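Local coordinates for glutathione transferase lambda1 (Populus trichocarpa, PDB 4PQH), which probably catalyses glutathione-dependent thiol-transfer and conjugation reactions in detoxification, and can bind glutathione covalently, at residues F123-F137 against A174-L186. Sequence-based numbering, arbitrary orientation. Where two conformers were deposited one is given.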
loop_
_atom_site.group_PDB
_atom_site.type_symbol
_atom_site.label_atom_id
_atom_site.label_comp_id
_atom_site.label_asym_id
_atom_site.label_seq_id
_atom_site.Cartn_x
_atom_site.Cartn_y
_atom_site.Cartn_z
ATOM N N PHE A 123 4.198 -11.652 -1.374
ATOM C CA PHE A 123 4.835 -10.448 -1.906
ATOM C C PHE A 123 5.230 -10.640 -3.368
ATOM O O PHE A 123 5.042 -9.744 -4.193
ATOM C CB PHE A 123 6.071 -10.071 -1.093
ATOM C CG PHE A 123 5.764 -9.495 0.259
ATOM C CD1 PHE A 123 4.757 -8.558 0.423
ATOM C CD2 PHE A 123 6.506 -9.882 1.364
ATOM C CE1 PHE A 123 4.478 -8.027 1.677
ATOM C CE2 PHE A 123 6.232 -9.356 2.620
ATOM C CZ PHE A 123 5.217 -8.427 2.774
ATOM N N SER A 124 5.769 -11.815 -3.679
ATOM C CA SER A 124 6.213 -12.128 -5.039
ATOM C C SER A 124 5.032 -12.159 -5.992
ATOM O O SER A 124 5.180 -11.893 -7.181
ATOM C CB SER A 124 6.919 -13.482 -5.064
ATOM O OG SER A 124 8.198 -13.412 -4.452
ATOM N N TYR A 125 3.861 -12.492 -5.468
ATOM C CA TYR A 125 2.658 -12.594 -6.291
ATOM C C TYR A 125 2.020 -11.245 -6.636
ATOM O O TYR A 125 1.166 -11.172 -7.524
ATOM C CB TYR A 125 1.631 -13.510 -5.605
ATOM C CG TYR A 125 0.421 -13.816 -6.455
ATOM C CD1 TYR A 125 0.507 -14.688 -7.534
ATOM C CD2 TYR A 125 -0.804 -13.223 -6.188
ATOM C CE1 TYR A 125 -0.597 -14.966 -8.314
ATOM C CE2 TYR A 125 -1.915 -13.495 -6.967
ATOM C CZ TYR A 125 -1.805 -14.370 -8.029
ATOM O OH TYR A 125 -2.906 -14.643 -8.813
ATOM N N THR A 126 2.431 -10.172 -5.962
ATOM C CA THR A 126 1.770 -8.872 -6.154
ATOM C C THR A 126 1.778 -8.378 -7.599
ATOM O O THR A 126 0.781 -7.837 -8.063
ATOM C CB THR A 126 2.333 -7.754 -5.236
ATOM O OG1 THR A 126 3.737 -7.599 -5.461
ATOM C CG2 THR A 126 2.055 -8.060 -3.759
ATOM N N GLY A 127 2.897 -8.555 -8.299
ATOM C CA GLY A 127 2.978 -8.163 -9.699
ATOM C C GLY A 127 1.973 -8.900 -10.563
ATOM O O GLY A 127 1.275 -8.288 -11.380
ATOM N N SER A 128 1.906 -10.218 -10.393
ATOM C CA SER A 128 0.970 -11.053 -11.143
ATOM C C SER A 128 -0.459 -10.666 -10.829
ATOM O O SER A 128 -1.317 -10.665 -11.705
ATOM C CB SER A 128 1.178 -12.533 -10.811
ATOM O OG SER A 128 2.517 -12.933 -11.047
ATOM N N PHE A 129 -0.717 -10.350 -9.564
ATOM C CA PHE A 129 -2.048 -9.959 -9.141
ATOM C C PHE A 129 -2.513 -8.696 -9.873
ATOM O O PHE A 129 -3.624 -8.641 -10.408
ATOM C CB PHE A 129 -2.065 -9.739 -7.627
ATOM C CG PHE A 129 -3.417 -9.387 -7.085
ATOM C CD1 PHE A 129 -4.441 -10.326 -7.068
ATOM C CD2 PHE A 129 -3.667 -8.112 -6.602
ATOM C CE1 PHE A 129 -5.695 -10.000 -6.555
ATOM C CE2 PHE A 129 -4.914 -7.780 -6.087
ATOM C CZ PHE A 129 -5.928 -8.726 -6.070
ATOM N N SER A 130 -1.663 -7.676 -9.889
ATOM C CA SER A 130 -1.961 -6.450 -10.623
ATOM C C SER A 130 -2.106 -6.698 -12.121
ATOM O O SER A 130 -3.038 -6.199 -12.763
ATOM C CB SER A 130 -0.871 -5.402 -10.377
ATOM O OG SER A 130 -1.153 -4.647 -9.216
ATOM N N LYS A 131 -1.193 -7.487 -12.671
ATOM C CA LYS A 131 -1.209 -7.767 -14.103
ATOM C C LYS A 131 -2.502 -8.471 -14.511
ATOM O O LYS A 131 -3.119 -8.109 -15.502
ATOM C CB LYS A 131 0.019 -8.586 -14.494
ATOM C CG LYS A 131 0.159 -8.826 -15.974
ATOM C CD LYS A 131 1.567 -9.267 -16.320
ATOM C CE LYS A 131 1.657 -9.602 -17.785
ATOM N NZ LYS A 131 3.061 -9.737 -18.282
ATOM N N ALA A 132 -2.936 -9.439 -13.711
ATOM C CA ALA A 132 -4.168 -10.172 -13.985
ATOM C C ALA A 132 -5.385 -9.246 -13.996
ATOM O O ALA A 132 -6.255 -9.333 -14.879
ATOM C CB ALA A 132 -4.363 -11.267 -12.955
ATOM N N ASN A 133 -5.449 -8.353 -13.017
ATOM C CA ASN A 133 -6.565 -7.423 -12.953
ATOM C C ASN A 133 -6.543 -6.420 -14.093
ATOM O O ASN A 133 -7.563 -6.179 -14.735
ATOM C CB ASN A 133 -6.603 -6.744 -11.590
ATOM C CG ASN A 133 -7.265 -7.607 -10.552
ATOM O OD1 ASN A 133 -8.479 -7.580 -10.407
ATOM N ND2 ASN A 133 -6.476 -8.415 -9.856
ATOM N N ASN A 134 -5.377 -5.851 -14.352
ATOM C CA ASN A 134 -5.233 -4.923 -15.463
ATOM C C ASN A 134 -5.540 -5.551 -16.819
ATOM O O ASN A 134 -6.161 -4.912 -17.667
ATOM C CB ASN A 134 -3.863 -4.258 -15.421
ATOM C CG ASN A 134 -3.770 -3.228 -14.321
ATOM O OD1 ASN A 134 -4.689 -2.428 -14.133
ATOM N ND2 ASN A 134 -2.681 -3.256 -13.571
ATOM N N SER A 135 -5.125 -6.804 -17.002
ATOM C CA SER A 135 -5.456 -7.561 -18.207
ATOM C C SER A 135 -6.965 -7.627 -18.386
ATOM O O SER A 135 -7.476 -7.508 -19.495
ATOM C CB SER A 135 -4.884 -8.977 -18.120
ATOM O OG SER A 135 -5.231 -9.748 -19.259
ATOM N N THR A 136 -7.680 -7.810 -17.281
ATOM C CA THR A 136 -9.133 -7.913 -17.318
ATOM C C THR A 136 -9.771 -6.580 -17.686
ATOM O O THR A 136 -10.634 -6.524 -18.564
ATOM C CB THR A 136 -9.671 -8.404 -15.969
ATOM O OG1 THR A 136 -9.143 -9.706 -15.713
ATOM C CG2 THR A 136 -11.189 -8.471 -15.984
ATOM N N PHE A 137 -9.331 -5.507 -17.040
ATOM C CA PHE A 137 -9.861 -4.175 -17.329
ATOM C C PHE A 137 -9.632 -3.790 -18.786
ATOM O O PHE A 137 -10.468 -3.126 -19.394
ATOM C CB PHE A 137 -9.229 -3.121 -16.422
ATOM C CG PHE A 137 -9.545 -3.310 -14.977
ATOM C CD1 PHE A 137 -10.846 -3.525 -14.569
ATOM C CD2 PHE A 137 -8.540 -3.289 -14.031
ATOM C CE1 PHE A 137 -11.143 -3.707 -13.227
ATOM C CE2 PHE A 137 -8.830 -3.471 -12.693
ATOM C CZ PHE A 137 -10.134 -3.681 -12.301
ATOM N N ALA A 174 0.104 -4.553 1.870
ATOM C CA ALA A 174 0.565 -4.531 0.487
ATOM C C ALA A 174 -0.607 -4.664 -0.491
ATOM O O ALA A 174 -0.646 -3.997 -1.529
ATOM C CB ALA A 174 1.574 -5.635 0.262
ATOM N N TYR A 175 -1.561 -5.525 -0.167
ATOM C CA TYR A 175 -2.693 -5.785 -1.054
ATOM C C TYR A 175 -3.858 -4.811 -0.922
ATOM O O TYR A 175 -4.594 -4.609 -1.885
ATOM C CB TYR A 175 -3.188 -7.225 -0.885
ATOM C CG TYR A 175 -2.334 -8.232 -1.610
ATOM C CD1 TYR A 175 -2.606 -8.553 -2.926
ATOM C CD2 TYR A 175 -1.233 -8.836 -0.997
ATOM C CE1 TYR A 175 -1.833 -9.451 -3.610
ATOM C CE2 TYR A 175 -0.449 -9.742 -1.677
ATOM C CZ TYR A 175 -0.756 -10.047 -2.990
ATOM O OH TYR A 175 0.005 -10.944 -3.704
ATOM N N ALA A 176 -4.043 -4.223 0.261
ATOM C CA ALA A 176 -5.209 -3.374 0.509
ATOM C C ALA A 176 -5.472 -2.270 -0.534
ATOM O O ALA A 176 -6.597 -2.137 -0.992
ATOM C CB ALA A 176 -5.215 -2.812 1.943
ATOM N N PRO A 177 -4.443 -1.494 -0.937
ATOM C CA PRO A 177 -4.741 -0.437 -1.923
ATOM C C PRO A 177 -5.179 -0.966 -3.284
ATOM O O PRO A 177 -5.953 -0.317 -3.987
ATOM C CB PRO A 177 -3.395 0.280 -2.068
ATOM C CG PRO A 177 -2.717 0.046 -0.732
ATOM C CD PRO A 177 -3.053 -1.396 -0.463
ATOM N N PHE A 178 -4.701 -2.145 -3.644
ATOM C CA PHE A 178 -5.048 -2.723 -4.926
ATOM C C PHE A 178 -6.413 -3.389 -4.925
ATOM O O PHE A 178 -7.202 -3.181 -5.851
ATOM C CB PHE A 178 -3.907 -3.608 -5.404
ATOM C CG PHE A 178 -2.676 -2.813 -5.703
ATOM C CD1 PHE A 178 -2.535 -2.182 -6.932
ATOM C CD2 PHE A 178 -1.711 -2.608 -4.732
ATOM C CE1 PHE A 178 -1.441 -1.406 -7.196
ATOM C CE2 PHE A 178 -0.609 -1.823 -4.998
ATOM C CZ PHE A 178 -0.470 -1.228 -6.245
ATOM N N ILE A 179 -6.741 -4.122 -3.865
ATOM C CA ILE A 179 -8.083 -4.676 -3.749
ATOM C C ILE A 179 -9.122 -3.545 -3.626
ATOM O O ILE A 179 -10.208 -3.618 -4.204
ATOM C CB ILE A 179 -8.161 -5.703 -2.602
ATOM C CG1 ILE A 179 -7.276 -6.906 -2.959
ATOM C CG2 ILE A 179 -9.605 -6.120 -2.355
ATOM C CD1 ILE A 179 -7.206 -7.979 -1.883
ATOM N N GLU A 180 -8.748 -2.473 -2.930
ATOM C CA GLU A 180 -9.597 -1.291 -2.783
ATOM C C GLU A 180 -10.002 -0.713 -4.137
ATOM O O GLU A 180 -11.116 -0.240 -4.307
ATOM C CB GLU A 180 -8.855 -0.226 -1.968
ATOM C CG GLU A 180 -9.534 1.121 -1.879
ATOM C CD GLU A 180 -8.706 2.136 -1.109
ATOM O OE1 GLU A 180 -8.124 1.765 -0.070
ATOM O OE2 GLU A 180 -8.640 3.309 -1.532
ATOM N N ARG A 181 -9.086 -0.754 -5.099
ATOM C CA ARG A 181 -9.356 -0.204 -6.422
ATOM C C ARG A 181 -9.988 -1.238 -7.349
ATOM O O ARG A 181 -10.920 -0.920 -8.091
ATOM C CB ARG A 181 -8.071 0.360 -7.026
ATOM C CG ARG A 181 -7.644 1.666 -6.382
ATOM C CD ARG A 181 -6.143 1.879 -6.484
ATOM N NE ARG A 181 -5.751 3.186 -5.964
ATOM C CZ ARG A 181 -5.646 3.479 -4.674
ATOM N NH1 ARG A 181 -5.904 2.554 -3.758
ATOM N NH2 ARG A 181 -5.282 4.699 -4.298
ATOM N N PHE A 182 -9.503 -2.476 -7.297
ATOM C CA PHE A 182 -9.978 -3.498 -8.225
ATOM C C PHE A 182 -11.409 -3.917 -7.934
ATOM O O PHE A 182 -12.175 -4.216 -8.856
ATOM C CB PHE A 182 -9.081 -4.740 -8.228
ATOM C CG PHE A 182 -7.654 -4.479 -8.648
ATOM C CD1 PHE A 182 -7.313 -3.361 -9.400
ATOM C CD2 PHE A 182 -6.651 -5.368 -8.290
ATOM C CE1 PHE A 182 -5.988 -3.138 -9.790
ATOM C CE2 PHE A 182 -5.342 -5.155 -8.669
ATOM C CZ PHE A 182 -5.004 -4.036 -9.421
ATOM N N GLN A 183 -11.778 -3.956 -6.656
ATOM C CA GLN A 183 -13.122 -4.411 -6.300
ATOM C C GLN A 183 -14.251 -3.589 -6.954
ATOM O O GLN A 183 -15.079 -4.155 -7.668
ATOM C CB GLN A 183 -13.311 -4.520 -4.784
ATOM C CG GLN A 183 -14.722 -4.965 -4.406
ATOM C CD GLN A 183 -14.906 -5.211 -2.926
ATOM O OE1 GLN A 183 -14.166 -4.692 -2.096
ATOM N NE2 GLN A 183 -15.892 -6.021 -2.593
ATOM N N PRO A 184 -14.283 -2.259 -6.729
ATOM C CA PRO A 184 -15.374 -1.496 -7.342
ATOM C C PRO A 184 -15.248 -1.434 -8.859
ATOM O O PRO A 184 -16.271 -1.373 -9.545
ATOM C CB PRO A 184 -15.216 -0.095 -6.725
ATOM C CG PRO A 184 -13.796 -0.018 -6.295
ATOM C CD PRO A 184 -13.446 -1.408 -5.860
ATOM N N ALA A 185 -14.027 -1.460 -9.387
ATOM C CA ALA A 185 -13.866 -1.376 -10.835
ATOM C C ALA A 185 -14.368 -2.639 -11.528
ATOM O O ALA A 185 -15.008 -2.570 -12.577
ATOM C CB ALA A 185 -12.424 -1.089 -11.197
ATOM N N LEU A 186 -14.108 -3.798 -10.943
ATOM C CA LEU A 186 -14.626 -5.035 -11.510
ATOM C C LEU A 186 -16.149 -5.066 -11.437
ATOM O O LEU A 186 -16.823 -5.562 -12.344
ATOM C CB LEU A 186 -14.033 -6.247 -10.791
ATOM C CG LEU A 186 -12.585 -6.560 -11.172
ATOM C CD1 LEU A 186 -11.974 -7.522 -10.160
ATOM C CD2 LEU A 186 -12.509 -7.123 -12.598
#
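Segments 123-137 and 174-186 run nearly parallel, their axes 13° apart and 11.2 Å at closest approach. They belong to the all-helical C-terminal domain of the GST fold, and reciprocal knobs-into-holes define their fit: Phe129 sits among Tyr175, Phe178, Ile179 and Phe182, while Phe182 fits among Phe129, Ser130, Asn133 and Phe137. Phe129, its CG held anti to the backbone N (chi1 -178°), reaches across to offer a ring face to the edge of Tyr175 (T-shaped, centroids 5.3 Å apart, planes at 71°). Tyr175 OH lies beside Thr126 CG2 at 3.5 Å but hydrogen-bonds to Leu122 O. Phe182 receives Asn133 CB over one face (CH-pi, 3.6 Å from the ring centroid), and the Asn133 amide lies almost parallel to the ring. Phe137 CE2 meets Phe182 CD1 at 3.6 Å, the rings oblique. Cutting Phe182 back to an alanine would probably open a gap between the helices and leave the Asn133 amide and Phe137 ring without their packing surface. Phe178 CD1 touches Ser130 OG; its side chain lies about 7 Å from bound glutathione and meets the pocket's Tyr38 edge-to-face. Asn133 OD1 is buried without a polar partner, whereas ND2 donates a nearly straight bond to Phe129 O at 2.9 Å.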